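Local coordinates for protein galectin (Xenopus laevis, PDB 3WUD) that binds beta-galactosides such as lactose as a proto-type galectin, a soluble lectin with a beta-sandwich fold, at residues I46-R51 with I61-K66. Sequence-based numbering, arbitrary orientation.
Sequences IHFNPR and IICNSK. With GAL (beta-D-galactopyranose), chain B; GLC (alpha-D-glucopyranose), chain C.
Ile62 lies under the guanidinium of Arg51 in an antiparallel beta hairpin of the galectin sandwich. Ile62 CG1 sits 3.4 Å from the Arg51 guanidinium plane, offset toward the rim. The two side chains cross at about a right angle. The Arg51 chain is extended from CG to NE, which carries its flat head over Ile62. Polar partners of the guanidinium, among them Asn49 OD1 and glucose O3, meet it near its plane, away from the face covered by Ile62. Arg51 NE donates to Asn49 OD1 at 2.8 Å, and NH1 also forms a salt bridge with Asp57. At the sugar, NH1 and NH2 both donate to O3 of the glucose. Arg51 NH2 also donates to galactose O4 at 3.0 Å.

His47 and Asn64 form a hydrogen-bonded pair, as do Asn49 and Ile62. Four backbone bonds join these pairs. With CG anti to the backbone N (chi1 167°), the His47 ring reaches out to the galactose. His47 NE2 shares a hydrogen bond of 2.7 Å with galactose O4, which lies near the ring plane. Asn36 holds the other ring nitrogen, ND1. Asn64 ND2 gives a nearly straight bond (172°) to galactose O6. It also bonds to the carbonyl oxygen of Gly72, and the Asn64 side chain touches Trp71 and Glu74.

Ile61 CG2 meets Phe48 CE1 at 3.8 Å, while Ile61 CD1 approaches Phe48 CZ. Cys63 SG comes obliquely to the same ring, 3.8 Å from Phe48 CD1. Phe48 continues inward to Val101 and Leu103 of the second sheet.

Side chains alternate along both strands, so Phe48, Pro50, Ile61 and Cys63 pack inward, while His47, Asn49, Ile62 and Asn64 face the sugar. His47 and Arg51 converge on galactose O4, consistent with recognition of the axial hydroxyl that distinguishes galactose from glucose.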
loop_
_atom_site.group_PDB
_atom_site.type_symbol
_atom_site.label_atom_id
_atom_site.label_comp_id
_atom_site.label_asym_id
_atom_site.label_seq_id
_atom_site.Cartn_x
_atom_site.Cartn_y
_atom_site.Cartn_z
ATOM N N ILE A 46 -8.247 -11.678 9.141
ATOM C CA ILE A 46 -7.567 -11.354 10.451
ATOM C C ILE A 46 -7.655 -9.855 10.796
ATOM O O ILE A 46 -7.446 -8.965 9.998
ATOM C CB ILE A 46 -6.107 -11.901 10.553
ATOM C CG1 ILE A 46 -5.573 -11.775 12.000
ATOM C CG2 ILE A 46 -5.224 -11.175 9.582
ATOM C CD1 ILE A 46 -4.243 -12.525 12.180
ATOM N N HIS A 47 -7.961 -9.613 12.084
ATOM C CA HIS A 47 -7.823 -8.373 12.772
ATOM C C HIS A 47 -6.749 -8.683 13.782
ATOM O O HIS A 47 -6.962 -9.532 14.673
ATOM C CB HIS A 47 -9.142 -7.970 13.448
ATOM C CG HIS A 47 -9.028 -6.842 14.445
ATOM N ND1 HIS A 47 -8.897 -5.524 14.080
ATOM C CD2 HIS A 47 -9.117 -6.860 15.787
ATOM C CE1 HIS A 47 -8.927 -4.767 15.176
ATOM N NE2 HIS A 47 -9.114 -5.563 16.206
ATOM N N PHE A 48 -5.593 -8.070 13.593
ATOM C CA PHE A 48 -4.372 -8.281 14.344
ATOM C C PHE A 48 -4.141 -7.044 15.198
ATOM O O PHE A 48 -3.909 -5.955 14.673
ATOM C CB PHE A 48 -3.217 -8.450 13.359
ATOM C CG PHE A 48 -1.881 -8.572 14.000
ATOM C CD1 PHE A 48 -1.452 -9.801 14.490
ATOM C CD2 PHE A 48 -1.035 -7.473 14.106
ATOM C CE1 PHE A 48 -0.204 -9.936 15.070
ATOM C CE2 PHE A 48 0.227 -7.579 14.717
ATOM C CZ PHE A 48 0.610 -8.824 15.220
ATOM N N ASN A 49 -4.384 -7.148 16.501
ATOM C CA ASN A 49 -4.469 -6.004 17.385
ATOM C C ASN A 49 -3.571 -6.061 18.698
ATOM O O ASN A 49 -4.055 -6.454 19.750
ATOM C CB ASN A 49 -5.947 -5.863 17.789
ATOM C CG ASN A 49 -6.271 -4.603 18.595
ATOM O OD1 ASN A 49 -7.215 -4.633 19.371
ATOM N ND2 ASN A 49 -5.553 -3.518 18.396
ATOM N N PRO A 50 -2.272 -5.660 18.563
ATOM C CA PRO A 50 -1.383 -5.571 19.684
ATOM C C PRO A 50 -1.909 -4.433 20.554
ATOM O O PRO A 50 -2.231 -3.396 20.069
ATOM C CB PRO A 50 -0.022 -5.234 19.036
ATOM C CG PRO A 50 -0.117 -5.883 17.703
ATOM C CD PRO A 50 -1.524 -5.449 17.315
ATOM N N ARG A 51 -2.043 -4.716 21.834
ATOM C CA ARG A 51 -2.586 -3.852 22.782
ATOM C C ARG A 51 -1.548 -3.625 23.895
ATOM O O ARG A 51 -1.192 -4.592 24.638
ATOM C CB ARG A 51 -3.821 -4.465 23.438
ATOM C CG ARG A 51 -4.949 -4.668 22.444
ATOM C CD ARG A 51 -6.243 -5.158 23.088
ATOM N NE ARG A 51 -7.320 -5.281 22.087
ATOM C CZ ARG A 51 -8.506 -5.859 22.344
ATOM N NH1 ARG A 51 -8.776 -6.293 23.554
ATOM N NH2 ARG A 51 -9.447 -5.928 21.405
ATOM N N ILE A 61 -1.429 -9.572 22.259
ATOM C CA ILE A 61 -1.959 -9.445 20.946
ATOM C C ILE A 61 -3.369 -10.108 20.927
ATOM O O ILE A 61 -3.493 -11.335 21.193
ATOM C CB ILE A 61 -1.109 -10.134 19.895
ATOM C CG1 ILE A 61 0.331 -9.585 19.905
ATOM C CG2 ILE A 61 -1.749 -9.921 18.535
ATOM C CD1 ILE A 61 1.225 -10.298 18.937
ATOM N N ILE A 62 -4.377 -9.324 20.556
ATOM C CA ILE A 62 -5.723 -9.924 20.408
ATOM C C ILE A 62 -5.900 -10.086 18.914
ATOM O O ILE A 62 -5.619 -9.146 18.173
ATOM C CB ILE A 62 -6.764 -8.969 20.934
ATOM C CG1 ILE A 62 -6.819 -9.034 22.455
ATOM C CG2 ILE A 62 -8.161 -9.321 20.398
ATOM C CD1 ILE A 62 -5.508 -9.081 23.212
ATOM N N CYS A 63 -6.245 -11.283 18.429
ATOM C CA CYS A 63 -6.648 -11.449 17.024
ATOM C C CYS A 63 -8.111 -11.877 16.960
ATOM O O CYS A 63 -8.649 -12.556 17.856
ATOM C CB CYS A 63 -5.815 -12.521 16.364
ATOM S SG CYS A 63 -4.058 -12.005 16.200
ATOM N N ASN A 64 -8.774 -11.477 15.894
ATOM C CA ASN A 64 -10.111 -11.937 15.648
ATOM C C ASN A 64 -10.419 -11.871 14.166
ATOM O O ASN A 64 -9.652 -11.352 13.393
ATOM C CB ASN A 64 -11.102 -11.028 16.399
ATOM C CG ASN A 64 -12.408 -11.762 16.761
ATOM O OD1 ASN A 64 -12.752 -12.746 16.199
ATOM N ND2 ASN A 64 -13.180 -11.195 17.627
ATOM N N SER A 65 -11.512 -12.458 13.772
ATOM C CA SER A 65 -12.058 -12.346 12.432
ATOM C C SER A 65 -13.242 -11.429 12.443
ATOM O O SER A 65 -13.884 -11.242 13.500
ATOM C CB SER A 65 -12.499 -13.741 11.925
ATOM O OG SER A 65 -13.476 -14.377 12.757
ATOM N N LYS A 66 -13.680 -10.975 11.277
ATOM C CA LYS A 66 -14.904 -10.208 11.214
ATOM C C LYS A 66 -15.570 -10.628 9.922
ATOM O O LYS A 66 -14.987 -10.441 8.863
ATOM C CB LYS A 66 -14.666 -8.700 11.243
ATOM C CG LYS A 66 -15.987 -7.883 11.411
ATOM C CD LYS A 66 -15.779 -6.405 11.432
ATOM C CE LYS A 66 -15.253 -5.870 10.149
ATOM N NZ LYS A 66 -15.484 -4.416 9.984
HETATM C C1 GAL B . -12.959 -5.210 20.823
HETATM C C2 GAL B . -12.414 -3.917 20.232
HETATM C C3 GAL B . -12.339 -3.926 18.706
HETATM C C4 GAL B . -11.653 -5.225 18.261
HETATM C C5 GAL B . -12.327 -6.424 18.944
HETATM C C6 GAL B . -11.740 -7.776 18.605
HETATM O O2 GAL B . -13.260 -2.834 20.596
HETATM O O3 GAL B . -11.714 -2.735 18.259
HETATM O O4 GAL B . -10.265 -5.192 18.617
HETATM O O5 GAL B . -12.269 -6.358 20.374
HETATM O O6 GAL B . -12.393 -8.860 19.237
HETATM C C1 GLC C . -14.582 -7.726 25.066
HETATM C C2 GLC C . -13.084 -7.758 24.853
HETATM C C3 GLC C . -12.509 -6.777 23.878
HETATM C C4 GLC C . -13.521 -6.264 22.830
HETATM C C5 GLC C . -14.859 -5.844 23.439
HETATM C C6 GLC C . -15.930 -5.707 22.407
HETATM O O1 GLC C . -14.979 -8.013 26.382
HETATM O O2 GLC C . -12.273 -7.868 26.004
HETATM O O3 GLC C . -11.361 -7.424 23.313
HETATM O O4 GLC C . -12.910 -5.153 22.277
HETATM O O5 GLC C . -15.356 -6.789 24.343
HETATM O O6 GLC C . -17.085 -5.276 23.122
#